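Local atomic coordinates of predicted DNA-binding transcriptional regulator (Aliivibrio fischeri ES114, PDB entry 7DWN), a protein that probably binds cis-regulatory DNA and controls transcription as a LysR-type regulator, assembled here as a tetramer. Residues Leu170-Cys175 and Lys252-Gly258; Ala190-Tyr196 and Ala214-Ser220; Leu163-Leu169 and Arg263-Tyr269; Val94-Ala100 and Gly141-Leu147. Residues are numbered along the deposited sequence.

All four contacts belong to the LysR-type substrate-binding domain, which consists of two Rossmann-like subdomains joined by two crossover strands. Contact 4 closes first along the chain and lies in the first subdomain. Contact 3 pairs the crossover strands 160-174 and 264-272, its centre about 20 Å from that of contact 4. Strand 160-174 continues into contact 1 (centres about 19 Å apart), where 254-256 joins it. Between the halves of contact 3 come those of contact 1, and within these, contact 2, whose centre is about 15 Å from contact 1's and 34 Å from contact 4's. The crossovers join the two subdomains, between which effectors bind in LysR-type regulators.

Contact 1 (Leu170-Cys175 and Lys252-Gly258); sequences LPVSAC and KKVAIIG
This is a short antiparallel strand pairing in the second Rossmann-like subdomain of a LysR-type substrate-binding domain, where the end of the long crossover strand 160-174 takes up strand 254-256 just after helix 246-250. Lys252 ends that helix in a Schellman motif, its positive phi of 59° closing the last turn; Lys253 turns again, and the chain is extended from Val254. The strand axes approach to 4.6 Å at 142°.

Ser173 and Ala255 form the hydrogen-bonded pair: Ser173 N to Ala255 O is 3.0 Å and Ala255 N to Ser173 O is 2.9 Å. The non-hydrogen-bonded pairs Val172-Ile256 (CA-CA 4.4 Å) and Ala174-Val254 (CA-CA 4.6 Å) flank it. Pro171 O accepts from Ile257 N at 3.1 Å, but the proline has no N-H to return a bond, and the regular ladder ends here. Where the strands part, a weak bond runs from Cys175 N to Lys253 O, 2.8 Å.

Val172 (chi1 m) and Ile256 (m, t) share a face, on which Ile256 CD1 lies 3.6 Å from Leu170 CD1. Val254 turns away toward Leu249 of the preceding helix, though its CG2 stays 3.6 Å from Val172 CB. Ser173 and Ala255 point to the other face, where Ser173 OG bonds weakly to Tyr183 O. There Ala255 is small enough for Cys175 to lie close, SG to CB 3.4 Å.

Contact 2 (Ala190-Tyr196 and Ala214-Ser220); sequences AVPWLTY and ALTPIFS
Five backbone hydrogen bonds hold these parallel strands together: Thr216 N to Val191 O (2.9 Å), Trp193 N to Thr216 O (2.9 Å), Ile218 N to Trp193 O (3.0 Å), Thr195 N to Phe219 O (2.9 Å) and Val191 N to Ala214 O (3.2 Å). Val191, Pro192 and Trp193 pair with Leu215, Thr216 and Pro217. A beta bulge then shifts the register by one, pairing Leu194 with Phe219 and Thr195 with Ser220; Ile218 (psi -4°) takes up the extra residue. The strand axes come within 4.5 Å at 51°. Neither Pro192 nor Pro217 costs this ladder a bond, because their nitrogens do not face the partner strand.

Trp193 (chi1 t) buries most surface. Leu215 (m, t) places CD1 over its six-membered ring, 3.6 Å from the centroid, a CH-pi contact, and Trp193 CE3 is 3.7 Å from Pro217 CG. On the face of Pro192 and Leu194, Pro192 CB meets CD1 of the sideways-pointing bulge residue Ile218 at 3.6 Å, and Leu194 CD2 lies 3.6 Å from Phe219 CB; Leu194 and Phe219 are large and apolar because Leu230 of helix 224-232 packs on both.

The pair forms a beta-alpha-beta unit with helix 201-209, whose Val206 touches Trp193. Backbone bonds of Pro192 and Leu194 to Ile237 lead into strand 238-241, and through Phe219 and Ser220 the sheet runs on, in parallel, into a strand of the second subunit.

Contact 3 (Leu163-Leu169 and Arg263-Tyr269); sequences LIAKTEL and RLPIEYY
Leu169, Tyr268 and Ile266 bury the most surface here, all on one face of an antiparallel ladder. Leu169 (m, t) sets CG 3.8 Å from Ile266 CG2. It is buried against Met202 and Gln205 of helix 201-209, and Tyr268 against Leu103 and Leu107 of helix 101-114, so large, mostly apolar side chains fit. Tyr268 (chi1 p) swings its ring back so that Ala165 O sits over one face; the small Ala165 leaves room, CB to Tyr268 CZ 3.5 Å.

These strands are the two crossovers that link the subdomains of a LysR-type substrate-binding domain. Their axes approach to 4.4 Å at 140°. Reciprocal bonds join Thr167 and Ile266 (2.9 Å for N to O each way), and Leu169 N to Leu264 O is 2.8 Å, with Leu264 N to Leu169 O 3.0 Å. Tyr268 N reaches Ala165 O at 3.0 Å. A classic beta bulge sets Ile164 and Ala165 both opposite Tyr268: Ile164 N to Tyr268 O is 2.9 Å, Ala165 N to the same oxygen a weak 3.5 Å. On the other face Leu163 packs over the Tyr269 ring, and Tyr269 OH donates to Glu267 OE1 at 3.0 Å.

Contact 4 (Val94-Ala100 and Gly141-Leu147); sequences VVQVAAA and GACDILL
Gly141 leaves helix 134-140 with a positive phi of 94°, easy for glycine, which has no CB to collide with the preceding carbonyl. Ala142 continues the turn, and Cys143 (chi1 p) lays SG 3.9 Å from Ala98 CB as the chain nears strand 94-99. Asp144 makes the first firm link: its N donates to Gln96 O at 2.8 Å, while OD2 (chi1 m) accepts from Gln96 N at 3.0 Å.

At Ile145 the parallel ladder begins. Ile145 N shares Gln96 O at 3.2 Å, and Ile145 O receives a weak bond from Ala98 N at 3.0 Å. Leu146 points to the other face, CD1 3.6 Å from Ala98 CB. Leu147 N bonds to Ala98 O at a short 2.6 Å, and Leu147 O takes Ala100 N at 3.0 Å where Ala100 occupies the N-cap position of helix 101-114. The pairs are Val97-Ile145, Ala98-Leu146 and Ala99-Leu147, the last with CA atoms 4.3 Å apart; the axes approach to 4.5 Å at 23°.

Strand 94-99 also pairs with 123-128, giving the Rossmann-like arrangement in which the first strand lies between the next two. Leu147 and Ile145 pack on Leu288 of helix 279-290. Small alanines let the strands approach closely; backbone bonds do most of the joining, apolar side chains fill the faces here, and the Asp144 carboxylate supplies the acceptor that Gln96 N needs where the ladder starts.

Contact 1 (Leu170-Cys175 and Lys252-Gly258)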
# COMPACT_ATOMS: atom_id res chain seq x y z
N LEU A 170 -29.95 28.71 1.27
CA LEU A 170 -31.08 29.41 1.84
C LEU A 170 -31.58 28.67 3.07
O LEU A 170 -31.82 27.46 2.99
CB LEU A 170 -32.21 29.52 0.81
CG LEU A 170 -31.83 30.07 -0.56
CD1 LEU A 170 -33.02 30.04 -1.49
CD2 LEU A 170 -31.28 31.48 -0.44
N PRO A 171 -31.71 29.35 4.21
CA PRO A 171 -32.35 28.73 5.38
C PRO A 171 -33.85 28.65 5.17
O PRO A 171 -34.52 29.67 5.01
CB PRO A 171 -31.98 29.67 6.53
CG PRO A 171 -31.78 31.00 5.86
CD PRO A 171 -31.22 30.71 4.50
N VAL A 172 -34.38 27.43 5.16
CA VAL A 172 -35.77 27.20 4.80
C VAL A 172 -36.46 26.35 5.86
O VAL A 172 -35.83 25.57 6.59
CB VAL A 172 -35.91 26.53 3.42
CG1 VAL A 172 -35.40 27.46 2.33
CG2 VAL A 172 -35.18 25.20 3.40
N SER A 173 -37.78 26.54 5.92
CA SER A 173 -38.68 25.78 6.77
C SER A 173 -39.86 25.28 5.96
O SER A 173 -40.23 25.86 4.93
CB SER A 173 -39.23 26.62 7.93
OG SER A 173 -38.21 27.26 8.64
N ALA A 174 -40.48 24.21 6.45
CA ALA A 174 -41.73 23.73 5.89
C ALA A 174 -42.83 24.77 6.10
O ALA A 174 -42.76 25.62 6.99
CB ALA A 174 -42.14 22.41 6.53
N CYS A 175 -43.87 24.69 5.27
CA CYS A 175 -44.99 25.61 5.34
C CYS A 175 -46.29 24.84 5.46
O CYS A 175 -46.44 23.75 4.90
CB CYS A 175 -45.03 26.53 4.12
SG CYS A 175 -43.98 27.97 4.25
N LYS A 252 -44.72 26.69 -2.86
CA LYS A 252 -44.88 27.28 -1.53
C LYS A 252 -44.90 26.25 -0.41
O LYS A 252 -45.27 26.58 0.72
CB LYS A 252 -46.14 28.16 -1.45
CG LYS A 252 -45.95 29.58 -1.96
CD LYS A 252 -45.87 29.63 -3.47
CE LYS A 252 -45.53 31.03 -3.97
NZ LYS A 252 -45.28 31.05 -5.44
N LYS A 253 -44.50 25.00 -0.69
CA LYS A 253 -44.40 24.01 0.38
C LYS A 253 -43.29 24.36 1.35
O LYS A 253 -43.40 24.08 2.55
CB LYS A 253 -44.16 22.62 -0.22
CG LYS A 253 -45.21 22.19 -1.22
CD LYS A 253 -44.94 20.78 -1.73
CE LYS A 253 -46.06 20.31 -2.65
NZ LYS A 253 -47.38 20.35 -1.97
N VAL A 254 -42.21 24.97 0.86
CA VAL A 254 -41.09 25.41 1.68
C VAL A 254 -40.98 26.92 1.53
O VAL A 254 -41.44 27.51 0.55
CB VAL A 254 -39.78 24.71 1.27
CG1 VAL A 254 -39.14 25.39 0.07
CG2 VAL A 254 -38.81 24.66 2.44
N ALA A 255 -40.38 27.56 2.54
CA ALA A 255 -40.19 29.00 2.46
C ALA A 255 -38.90 29.41 3.14
O ALA A 255 -38.47 28.80 4.13
CB ALA A 255 -41.36 29.77 3.09
N ILE A 256 -38.28 30.45 2.58
CA ILE A 256 -37.12 31.08 3.20
C ILE A 256 -37.58 31.84 4.44
O ILE A 256 -38.55 32.61 4.40
CB ILE A 256 -36.42 32.01 2.21
CG1 ILE A 256 -36.20 31.31 0.87
CG2 ILE A 256 -35.11 32.51 2.78
CD1 ILE A 256 -35.65 32.21 -0.21
N ILE A 257 -36.88 31.63 5.55
CA ILE A 257 -37.24 32.22 6.83
C ILE A 257 -36.15 33.10 7.40
O ILE A 257 -36.34 33.70 8.46
CB ILE A 257 -37.62 31.13 7.86
CG1 ILE A 257 -36.38 30.33 8.25
CG2 ILE A 257 -38.69 30.21 7.29
CD1 ILE A 257 -36.53 29.59 9.55
N GLY A 258 -35.01 33.21 6.73
CA GLY A 258 -33.88 33.94 7.26
C GLY A 258 -33.77 35.35 6.71
O GLY A 258 -34.41 35.73 5.73

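Contact 2 (Ala190-Tyr196 and Ala214-Ser220)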
# COMPACT_ATOMS: atom_id res chain seq x y z
N ALA A 190 -35.11 28.34 20.56
CA ALA A 190 -34.32 27.58 19.60
C ALA A 190 -35.20 26.91 18.55
O ALA A 190 -36.41 26.75 18.73
CB ALA A 190 -33.47 26.53 20.32
N VAL A 191 -34.58 26.52 17.45
CA VAL A 191 -35.25 25.87 16.33
C VAL A 191 -34.64 24.49 16.11
O VAL A 191 -33.40 24.35 16.17
CB VAL A 191 -35.15 26.74 15.05
CG1 VAL A 191 -35.88 26.10 13.91
CG2 VAL A 191 -35.70 28.13 15.32
N PRO A 192 -35.45 23.46 15.89
CA PRO A 192 -34.90 22.17 15.46
C PRO A 192 -34.12 22.34 14.17
O PRO A 192 -34.65 22.81 13.16
CB PRO A 192 -36.14 21.29 15.26
CG PRO A 192 -37.26 22.25 15.09
CD PRO A 192 -36.92 23.42 15.96
N TRP A 193 -32.85 21.96 14.20
CA TRP A 193 -31.91 22.27 13.14
C TRP A 193 -31.44 20.96 12.50
O TRP A 193 -30.94 20.07 13.20
CB TRP A 193 -30.73 23.07 13.70
CG TRP A 193 -29.67 23.40 12.71
CD1 TRP A 193 -29.81 23.60 11.37
CD2 TRP A 193 -28.28 23.58 13.00
NE1 TRP A 193 -28.59 23.89 10.80
CE2 TRP A 193 -27.63 23.89 11.78
CE3 TRP A 193 -27.51 23.52 14.17
CZ2 TRP A 193 -26.27 24.12 11.71
CZ3 TRP A 193 -26.16 23.75 14.09
CH2 TRP A 193 -25.54 24.05 12.87
N LEU A 194 -31.65 20.85 11.19
CA LEU A 194 -31.18 19.73 10.39
C LEU A 194 -29.91 20.19 9.69
O LEU A 194 -29.96 21.01 8.76
CB LEU A 194 -32.24 19.31 9.38
CG LEU A 194 -33.66 19.16 9.93
CD1 LEU A 194 -34.68 19.11 8.80
CD2 LEU A 194 -33.77 17.93 10.80
N THR A 195 -28.77 19.67 10.12
CA THR A 195 -27.48 20.22 9.75
C THR A 195 -26.69 19.27 8.87
O THR A 195 -26.93 18.06 8.84
CB THR A 195 -26.66 20.55 11.01
OG1 THR A 195 -25.47 21.25 10.64
CG2 THR A 195 -26.28 19.28 11.74
N TYR A 196 -25.75 19.84 8.12
CA TYR A 196 -24.69 19.06 7.52
C TYR A 196 -23.63 18.73 8.57
O TYR A 196 -23.68 19.20 9.71
CB TYR A 196 -24.04 19.82 6.36
CG TYR A 196 -24.99 20.27 5.28
CD1 TYR A 196 -25.36 19.41 4.25
CD2 TYR A 196 -25.52 21.55 5.27
CE1 TYR A 196 -26.22 19.81 3.26
CE2 TYR A 196 -26.38 21.97 4.28
CZ TYR A 196 -26.73 21.09 3.28
OH TYR A 196 -27.60 21.49 2.28
N ALA A 214 -30.34 30.97 16.85
CA ALA A 214 -30.46 30.01 17.94
C ALA A 214 -30.93 28.69 17.36
O ALA A 214 -32.11 28.53 17.00
CB ALA A 214 -31.43 30.53 19.01
N LEU A 215 -30.02 27.73 17.26
CA LEU A 215 -30.28 26.44 16.65
C LEU A 215 -30.02 25.32 17.65
O LEU A 215 -29.09 25.42 18.45
CB LEU A 215 -29.40 26.22 15.41
CG LEU A 215 -29.44 27.30 14.33
CD1 LEU A 215 -28.34 27.06 13.31
CD2 LEU A 215 -30.80 27.32 13.66
N THR A 216 -30.83 24.27 17.60
CA THR A 216 -30.54 23.05 18.35
C THR A 216 -30.47 21.89 17.37
O THR A 216 -31.49 21.57 16.72
CB THR A 216 -31.57 22.79 19.45
OG1 THR A 216 -31.47 21.43 19.88
CG2 THR A 216 -32.99 23.08 18.97
N PRO A 217 -29.31 21.26 17.19
CA PRO A 217 -29.18 20.21 16.16
C PRO A 217 -29.92 18.95 16.57
O PRO A 217 -29.67 18.39 17.64
CB PRO A 217 -27.66 19.97 16.10
CG PRO A 217 -27.04 21.10 16.88
CD PRO A 217 -28.05 21.50 17.89
N ILE A 218 -30.84 18.50 15.71
CA ILE A 218 -31.58 17.28 15.97
C ILE A 218 -31.30 16.19 14.95
O ILE A 218 -31.80 15.07 15.10
CB ILE A 218 -33.10 17.54 16.06
CG1 ILE A 218 -33.65 17.90 14.68
CG2 ILE A 218 -33.39 18.62 17.09
CD1 ILE A 218 -35.15 17.84 14.60
N PHE A 219 -30.51 16.49 13.92
CA PHE A 219 -30.27 15.55 12.83
C PHE A 219 -29.12 16.08 11.99
O PHE A 219 -29.07 17.28 11.70
CB PHE A 219 -31.53 15.37 11.98
CG PHE A 219 -31.33 14.48 10.78
CD1 PHE A 219 -31.52 13.11 10.88
CD2 PHE A 219 -30.97 15.02 9.56
CE1 PHE A 219 -31.35 12.29 9.79
CE2 PHE A 219 -30.80 14.20 8.46
CZ PHE A 219 -30.99 12.84 8.57
N SER A 220 -28.21 15.19 11.60
CA SER A 220 -27.09 15.55 10.75
C SER A 220 -27.03 14.60 9.56
O SER A 220 -27.34 13.42 9.69
CB SER A 220 -25.76 15.51 11.52
OG SER A 220 -24.70 16.00 10.71

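Contact 3 (Leu163-Leu169 and Arg263-Tyr269)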
# COMPACT_ATOMS: atom_id res chain seq x y z
N LEU A 163 -15.71 27.58 -13.15
CA LEU A 163 -16.85 27.89 -12.29
C LEU A 163 -18.13 27.73 -13.10
O LEU A 163 -18.35 28.44 -14.09
CB LEU A 163 -16.73 29.30 -11.73
CG LEU A 163 -17.74 29.73 -10.66
CD1 LEU A 163 -17.09 30.68 -9.68
CD2 LEU A 163 -18.97 30.38 -11.29
N ILE A 164 -18.99 26.80 -12.68
CA ILE A 164 -20.25 26.58 -13.39
C ILE A 164 -21.28 27.62 -12.96
O ILE A 164 -21.91 28.27 -13.79
CB ILE A 164 -20.75 25.15 -13.16
CG1 ILE A 164 -19.71 24.14 -13.62
CG2 ILE A 164 -22.08 24.94 -13.88
CD1 ILE A 164 -19.19 24.40 -15.02
N ALA A 165 -21.46 27.78 -11.65
CA ALA A 165 -22.47 28.70 -11.16
C ALA A 165 -22.20 29.07 -9.70
O ALA A 165 -21.57 28.31 -8.95
CB ALA A 165 -23.88 28.11 -11.30
N LYS A 166 -22.70 30.25 -9.35
CA LYS A 166 -22.74 30.76 -7.98
C LYS A 166 -24.19 30.80 -7.52
O LYS A 166 -25.04 31.41 -8.19
CB LYS A 166 -22.10 32.15 -7.90
CG LYS A 166 -22.08 32.77 -6.51
CD LYS A 166 -23.26 33.72 -6.30
CE LYS A 166 -23.36 34.17 -4.86
NZ LYS A 166 -24.65 34.87 -4.60
N THR A 167 -24.46 30.18 -6.38
CA THR A 167 -25.79 29.95 -5.85
C THR A 167 -25.76 30.33 -4.37
O THR A 167 -24.74 30.79 -3.85
CB THR A 167 -26.20 28.48 -6.09
OG1 THR A 167 -25.97 28.16 -7.47
CG2 THR A 167 -27.66 28.23 -5.78
N GLU A 168 -26.89 30.15 -3.67
CA GLU A 168 -26.96 30.42 -2.25
C GLU A 168 -27.53 29.22 -1.50
O GLU A 168 -28.42 28.52 -1.99
CB GLU A 168 -27.83 31.65 -1.94
CG GLU A 168 -27.43 32.91 -2.68
CD GLU A 168 -28.27 34.11 -2.25
OE1 GLU A 168 -27.82 34.88 -1.38
OE2 GLU A 168 -29.39 34.26 -2.78
N LEU A 169 -26.98 28.99 -0.31
CA LEU A 169 -27.64 28.21 0.73
C LEU A 169 -28.67 29.09 1.41
O LEU A 169 -28.32 30.10 2.03
CB LEU A 169 -26.63 27.69 1.75
CG LEU A 169 -25.59 26.68 1.27
CD1 LEU A 169 -24.54 26.44 2.35
CD2 LEU A 169 -26.27 25.38 0.89
N ARG A 263 -28.57 34.13 4.05
CA ARG A 263 -28.37 33.45 2.78
C ARG A 263 -26.88 33.44 2.44
O ARG A 263 -26.26 34.50 2.33
CB ARG A 263 -29.17 34.15 1.68
CG ARG A 263 -30.67 34.21 1.93
CD ARG A 263 -31.39 34.89 0.78
NE ARG A 263 -32.84 34.77 0.86
CZ ARG A 263 -33.64 35.68 1.41
NH1 ARG A 263 -33.13 36.79 1.92
NH2 ARG A 263 -34.95 35.49 1.44
N LEU A 264 -26.31 32.25 2.28
CA LEU A 264 -24.85 32.14 2.19
C LEU A 264 -24.42 31.80 0.78
O LEU A 264 -24.95 30.85 0.19
CB LEU A 264 -24.34 31.08 3.16
CG LEU A 264 -24.75 31.29 4.62
CD1 LEU A 264 -24.60 30.00 5.40
CD2 LEU A 264 -23.90 32.39 5.25
N PRO A 265 -23.45 32.50 0.20
CA PRO A 265 -23.02 32.16 -1.16
C PRO A 265 -22.23 30.85 -1.19
O PRO A 265 -21.45 30.56 -0.29
CB PRO A 265 -22.15 33.35 -1.57
CG PRO A 265 -21.63 33.88 -0.29
CD PRO A 265 -22.74 33.68 0.72
N ILE A 266 -22.47 30.07 -2.25
CA ILE A 266 -21.68 28.88 -2.56
C ILE A 266 -21.42 28.88 -4.06
O ILE A 266 -22.14 29.51 -4.84
CB ILE A 266 -22.36 27.56 -2.13
CG1 ILE A 266 -23.78 27.47 -2.71
CG2 ILE A 266 -22.39 27.43 -0.61
CD1 ILE A 266 -24.47 26.14 -2.41
N GLU A 267 -20.37 28.17 -4.47
CA GLU A 267 -20.01 28.06 -5.88
C GLU A 267 -19.74 26.60 -6.20
O GLU A 267 -19.21 25.87 -5.36
CB GLU A 267 -18.76 28.90 -6.20
CG GLU A 267 -18.87 30.36 -5.82
CD GLU A 267 -17.51 31.02 -5.69
OE1 GLU A 267 -16.49 30.33 -5.90
OE2 GLU A 267 -17.47 32.23 -5.37
N TYR A 268 -20.09 26.17 -7.41
CA TYR A 268 -19.69 24.83 -7.81
C TYR A 268 -18.96 24.85 -9.15
O TYR A 268 -19.22 25.70 -10.01
CB TYR A 268 -20.87 23.83 -7.84
CG TYR A 268 -22.12 24.28 -8.53
CD1 TYR A 268 -23.11 24.98 -7.85
CD2 TYR A 268 -22.36 23.95 -9.86
CE1 TYR A 268 -24.27 25.37 -8.47
CE2 TYR A 268 -23.52 24.34 -10.50
CZ TYR A 268 -24.47 25.05 -9.80
OH TYR A 268 -25.63 25.44 -10.42
N TYR A 269 -18.05 23.89 -9.30
CA TYR A 269 -17.03 23.88 -10.34
C TYR A 269 -16.98 22.54 -11.06
O TYR A 269 -17.35 21.49 -10.52
CB TYR A 269 -15.64 24.14 -9.77
CG TYR A 269 -15.37 25.54 -9.27
CD1 TYR A 269 -15.84 25.97 -8.04
CD2 TYR A 269 -14.60 26.42 -10.03
CE1 TYR A 269 -15.57 27.25 -7.59
CE2 TYR A 269 -14.34 27.69 -9.59
CZ TYR A 269 -14.82 28.11 -8.37
OH TYR A 269 -14.55 29.38 -7.93

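Contact 4 (Val94-Ala100 and Gly141-Leu147)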
# COMPACT_ATOMS: atom_id res chain seq x y z
N VAL A 94 -16.94 7.16 -24.01
CA VAL A 94 -17.37 7.23 -22.62
C VAL A 94 -16.60 8.34 -21.91
O VAL A 94 -15.40 8.53 -22.13
CB VAL A 94 -17.18 5.87 -21.92
CG1 VAL A 94 -15.72 5.45 -21.94
CG2 VAL A 94 -17.72 5.91 -20.50
N VAL A 95 -17.30 9.09 -21.07
CA VAL A 95 -16.71 10.15 -20.27
C VAL A 95 -17.01 9.84 -18.81
O VAL A 95 -18.18 9.77 -18.41
CB VAL A 95 -17.24 11.54 -20.66
CG1 VAL A 95 -16.51 12.63 -19.89
CG2 VAL A 95 -17.09 11.76 -22.16
N GLN A 96 -15.95 9.62 -18.03
CA GLN A 96 -16.07 9.29 -16.61
C GLN A 96 -16.18 10.58 -15.82
O GLN A 96 -15.23 11.37 -15.78
CB GLN A 96 -14.88 8.46 -16.15
CG GLN A 96 -14.69 7.17 -16.91
CD GLN A 96 -13.45 6.41 -16.50
OE1 GLN A 96 -13.39 5.84 -15.41
NE2 GLN A 96 -12.44 6.40 -17.36
N VAL A 97 -17.33 10.80 -15.19
CA VAL A 97 -17.60 12.01 -14.44
C VAL A 97 -17.88 11.63 -13.00
O VAL A 97 -18.87 10.94 -12.71
CB VAL A 97 -18.78 12.81 -15.02
CG1 VAL A 97 -19.13 13.97 -14.11
CG2 VAL A 97 -18.45 13.29 -16.42
N ALA A 98 -17.01 12.06 -12.09
CA ALA A 98 -17.31 12.02 -10.67
C ALA A 98 -18.04 13.30 -10.30
O ALA A 98 -17.66 14.39 -10.73
CB ALA A 98 -16.03 11.86 -9.84
N ALA A 99 -19.10 13.17 -9.51
CA ALA A 99 -19.94 14.32 -9.23
C ALA A 99 -20.57 14.20 -7.86
O ALA A 99 -20.84 13.09 -7.37
CB ALA A 99 -21.04 14.48 -10.29
N ALA A 100 -20.80 15.35 -7.23
CA ALA A 100 -21.64 15.39 -6.05
C ALA A 100 -23.07 15.06 -6.44
O ALA A 100 -23.54 15.44 -7.52
CB ALA A 100 -21.58 16.77 -5.40
N GLY A 141 -6.35 9.35 -13.03
CA GLY A 141 -7.10 9.06 -14.23
C GLY A 141 -8.32 8.19 -14.03
O GLY A 141 -8.88 7.71 -15.02
N ALA A 142 -8.75 7.98 -12.78
CA ALA A 142 -9.95 7.19 -12.53
C ALA A 142 -11.21 7.88 -13.02
O ALA A 142 -12.23 7.21 -13.25
CB ALA A 142 -10.08 6.88 -11.04
N CYS A 143 -11.18 9.20 -13.18
CA CYS A 143 -12.28 9.94 -13.78
C CYS A 143 -11.71 11.08 -14.62
O CYS A 143 -10.61 11.57 -14.35
CB CYS A 143 -13.25 10.50 -12.72
SG CYS A 143 -12.51 11.65 -11.55
N ASP A 144 -12.46 11.47 -15.64
CA ASP A 144 -12.03 12.53 -16.55
C ASP A 144 -12.39 13.92 -16.04
O ASP A 144 -11.55 14.83 -16.09
CB ASP A 144 -12.64 12.31 -17.93
CG ASP A 144 -12.34 10.94 -18.50
OD1 ASP A 144 -11.18 10.48 -18.36
OD2 ASP A 144 -13.25 10.31 -19.08
N ILE A 145 -13.61 14.09 -15.55
CA ILE A 145 -14.11 15.39 -15.11
C ILE A 145 -14.80 15.21 -13.76
O ILE A 145 -15.56 14.26 -13.56
CB ILE A 145 -15.08 16.00 -16.15
CG1 ILE A 145 -14.36 16.23 -17.48
CG2 ILE A 145 -15.68 17.30 -15.63
CD1 ILE A 145 -15.28 16.49 -18.64
N LEU A 146 -14.54 16.14 -12.84
CA LEU A 146 -15.11 16.11 -11.51
C LEU A 146 -16.07 17.28 -11.35
O LEU A 146 -15.70 18.43 -11.62
CB LEU A 146 -14.00 16.19 -10.45
CG LEU A 146 -14.42 16.35 -8.99
CD1 LEU A 146 -15.35 15.21 -8.60
CD2 LEU A 146 -13.20 16.38 -8.09
N LEU A 147 -17.30 17.00 -10.94
CA LEU A 147 -18.28 18.04 -10.67
C LEU A 147 -18.39 18.17 -9.16
O LEU A 147 -18.99 17.32 -8.50
CB LEU A 147 -19.63 17.72 -11.31
CG LEU A 147 -19.89 18.15 -12.75
CD1 LEU A 147 -18.84 17.61 -13.71
CD2 LEU A 147 -21.28 17.72 -13.18